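Long-range contact in zinc finger (CCCH type) motif-containing protein (Toxoplasma gondii, PDB 7NG2), which probably reads N6-methyladenosine in RNA through its YTH domain, the part crystallised here without ligand, and is linked to messenger RNA cleavage and polyadenylation: residues A[12-17]-A[55-60]. Sequence-based numbering, arbitrary orientation.
Sequences STKRFF and HVLLLF
Phe16 and Leu57 lie side by side and point the same way from neighbouring parallel strand segments 14-17 and 55-60, whose axes come within 4.8 Å. CG of Phe16, anti to its carbonyl carbon, lays the ring alongside Leu57, with CD2 3.7 Å from Leu57 CB, while CE2 meets CG and CD2 of the same leucine. Leu59 CD1 reaches the edge of this ring, near its plane. On the other face of the sheet the Phe17 and Val56 side chains cross obliquely, with ring atoms CD1 and CE1 against Val56 CG1, and Phe17 CB rests 4.2 Å from Leu58 CD2. Backbone bonds fix the register. Arg15 and Phe17 each use both N and O, and the bond from Leu57 N to Arg15 O, 2.8 Å long, is almost straight at 177°. The bond at the strand entrance, His55 N to Thr13 O, is longer and more bent (143°).

There the packing gives way to a polar end, where Thr13 is exposed, Ser12 and Lys14 partly so, and one water bridges Ser12 and His55. Ser12 OG lies in the plane of the His55 ring at its edge, 3.2 Å from CD2, and the water, 2.7 Å from Ser12 OG, also bonds His55 NE2. The Lys14 chain, bent at its last torsion (chi4 79°), carries NZ back to Ser12 O and OG and to Ser9 O, and His55 ND1 is hydrogen-bonded to Arg73 NE.

In this YTH domain the two strands are interior neighbours of a mixed sheet, joined by a connection that runs through helix 24-33, strand 35-36 and helix 40-52, the last of which packs on Phe17 and Val56. Helix 137-149 packs against Phe16 and Leu59 on the opposite face. Strand 134-135 flanks Phe16, with Glu134 salt-bridged to Arg15, and strand 67-74 borders 55-60 on its other side.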
loop_
_atom_site.group_PDB
_atom_site.type_symbol
_atom_site.label_atom_id
_atom_site.label_comp_id
_atom_site.label_asym_id
_atom_site.label_seq_id
_atom_site.Cartn_x
_atom_site.Cartn_y
_atom_site.Cartn_z
ATOM N N SER A 12 -12.058 -7.259 12.366
ATOM C CA SER A 12 -12.238 -6.043 11.594
ATOM C C SER A 12 -12.300 -6.360 10.103
ATOM O O SER A 12 -11.701 -7.328 9.629
ATOM C CB SER A 12 -11.094 -5.067 11.862
ATOM O OG SER A 12 -9.835 -5.716 11.738
ATOM N N THR A 13 -13.008 -5.512 9.361
ATOM C CA THR A 13 -13.048 -5.640 7.908
ATOM C C THR A 13 -11.818 -4.990 7.286
ATOM O O THR A 13 -11.295 -3.987 7.781
ATOM C CB THR A 13 -14.317 -5.009 7.338
ATOM O OG1 THR A 13 -14.353 -3.620 7.691
ATOM C CG2 THR A 13 -15.557 -5.721 7.902
ATOM N N LYS A 14 -11.337 -5.587 6.197
ATOM C CA LYS A 14 -10.080 -5.178 5.593
ATOM C C LYS A 14 -10.188 -5.229 4.083
ATOM O O LYS A 14 -10.882 -6.082 3.527
ATOM C CB LYS A 14 -8.939 -6.088 6.057
ATOM C CG LYS A 14 -8.839 -6.199 7.575
ATOM C CD LYS A 14 -7.888 -7.284 8.016
ATOM C CE LYS A 14 -7.947 -7.457 9.522
ATOM N NZ LYS A 14 -9.111 -8.236 9.970
ATOM N N ARG A 15 -9.498 -4.297 3.427
ATOM C CA ARG A 15 -9.242 -4.374 1.997
ATOM C C ARG A 15 -7.767 -4.100 1.781
ATOM O O ARG A 15 -7.144 -3.361 2.542
ATOM C CB ARG A 15 -10.123 -3.402 1.197
ATOM C CG ARG A 15 -11.602 -3.808 1.225
ATOM C CD ARG A 15 -12.508 -2.820 0.521
ATOM N NE ARG A 15 -12.311 -2.861 -0.919
ATOM C CZ ARG A 15 -13.012 -2.131 -1.772
ATOM N NH1 ARG A 15 -13.948 -1.311 -1.316
ATOM N NH2 ARG A 15 -12.780 -2.231 -3.068
ATOM N N PHE A 16 -7.208 -4.706 0.735
ATOM C CA PHE A 16 -5.764 -4.748 0.507
ATOM C C PHE A 16 -5.466 -4.341 -0.928
ATOM O O PHE A 16 -5.992 -4.951 -1.869
ATOM C CB PHE A 16 -5.240 -6.174 0.713
ATOM C CG PHE A 16 -5.504 -6.756 2.075
ATOM C CD1 PHE A 16 -6.705 -7.392 2.358
ATOM C CD2 PHE A 16 -4.540 -6.692 3.063
ATOM C CE1 PHE A 16 -6.933 -7.952 3.607
ATOM C CE2 PHE A 16 -4.765 -7.253 4.317
ATOM C CZ PHE A 16 -5.975 -7.873 4.583
ATOM N N PHE A 17 -4.621 -3.331 -1.101
ATOM C CA PHE A 17 -4.304 -2.816 -2.429
ATOM C C PHE A 17 -2.797 -2.781 -2.606
ATOM O O PHE A 17 -2.069 -2.392 -1.694
ATOM C CB PHE A 17 -4.846 -1.392 -2.620
ATOM C CG PHE A 17 -6.336 -1.312 -2.539
ATOM C CD1 PHE A 17 -6.970 -1.125 -1.316
ATOM C CD2 PHE A 17 -7.115 -1.437 -3.679
ATOM C CE1 PHE A 17 -8.351 -1.054 -1.226
ATOM C CE2 PHE A 17 -8.503 -1.369 -3.594
ATOM C CZ PHE A 17 -9.119 -1.176 -2.360
ATOM N N HIS A 55 -10.181 -1.213 7.933
ATOM C CA HIS A 55 -8.770 -0.997 7.606
ATOM C C HIS A 55 -8.539 -1.142 6.115
ATOM O O HIS A 55 -8.905 -2.165 5.530
ATOM C CB HIS A 55 -7.869 -2.023 8.293
ATOM C CG HIS A 55 -7.995 -2.041 9.778
ATOM N ND1 HIS A 55 -7.575 -0.996 10.568
ATOM C CD2 HIS A 55 -8.479 -2.984 10.620
ATOM C CE1 HIS A 55 -7.805 -1.288 11.835
ATOM N NE2 HIS A 55 -8.348 -2.493 11.894
ATOM N N VAL A 56 -7.906 -0.133 5.519
ATOM C CA VAL A 56 -7.418 -0.214 4.147
ATOM C C VAL A 56 -5.904 -0.344 4.193
ATOM O O VAL A 56 -5.206 0.565 4.660
ATOM C CB VAL A 56 -7.859 1.006 3.323
ATOM C CG1 VAL A 56 -7.203 0.988 1.959
ATOM C CG2 VAL A 56 -9.376 1.031 3.201
ATOM N N LEU A 57 -5.395 -1.481 3.713
ATOM C CA LEU A 57 -3.972 -1.782 3.722
ATOM C C LEU A 57 -3.377 -1.564 2.339
ATOM O O LEU A 57 -3.986 -1.922 1.323
ATOM C CB LEU A 57 -3.720 -3.227 4.161
ATOM C CG LEU A 57 -3.993 -3.594 5.624
ATOM C CD1 LEU A 57 -3.409 -2.565 6.585
ATOM C CD2 LEU A 57 -5.468 -3.819 5.907
ATOM N N LEU A 58 -2.213 -0.922 2.325
ATOM C CA LEU A 58 -1.477 -0.596 1.111
ATOM C C LEU A 58 -0.167 -1.365 1.149
ATOM O O LEU A 58 0.617 -1.211 2.085
ATOM C CB LEU A 58 -1.215 0.906 1.051
ATOM C CG LEU A 58 -2.470 1.759 1.230
ATOM C CD1 LEU A 58 -2.053 3.203 1.282
ATOM C CD2 LEU A 58 -3.491 1.546 0.120
ATOM N N LEU A 59 0.066 -2.188 0.131
ATOM C CA LEU A 59 1.220 -3.083 0.069
ATOM C C LEU A 59 2.160 -2.508 -0.982
ATOM O O LEU A 59 1.833 -2.509 -2.174
ATOM C CB LEU A 59 0.768 -4.493 -0.314
ATOM C CG LEU A 59 0.071 -5.320 0.788
ATOM C CD1 LEU A 59 -1.213 -4.687 1.351
ATOM C CD2 LEU A 59 -0.209 -6.740 0.290
ATOM N N PHE A 60 3.307 -2.000 -0.539
ATOM C CA PHE A 60 4.162 -1.180 -1.395
ATOM C C PHE A 60 5.175 -2.025 -2.152
ATOM O O PHE A 60 5.881 -2.843 -1.555
ATOM C CB PHE A 60 4.895 -0.149 -0.550
ATOM C CG PHE A 60 4.019 0.984 -0.088
ATOM C CD1 PHE A 60 3.302 0.888 1.095
ATOM C CD2 PHE A 60 3.906 2.146 -0.842
ATOM C CE1 PHE A 60 2.501 1.931 1.536
ATOM C CE2 PHE A 60 3.099 3.190 -0.409
ATOM C CZ PHE A 60 2.394 3.074 0.777
HETATM O O HOH W 1 -8.771 -4.629 13.938
#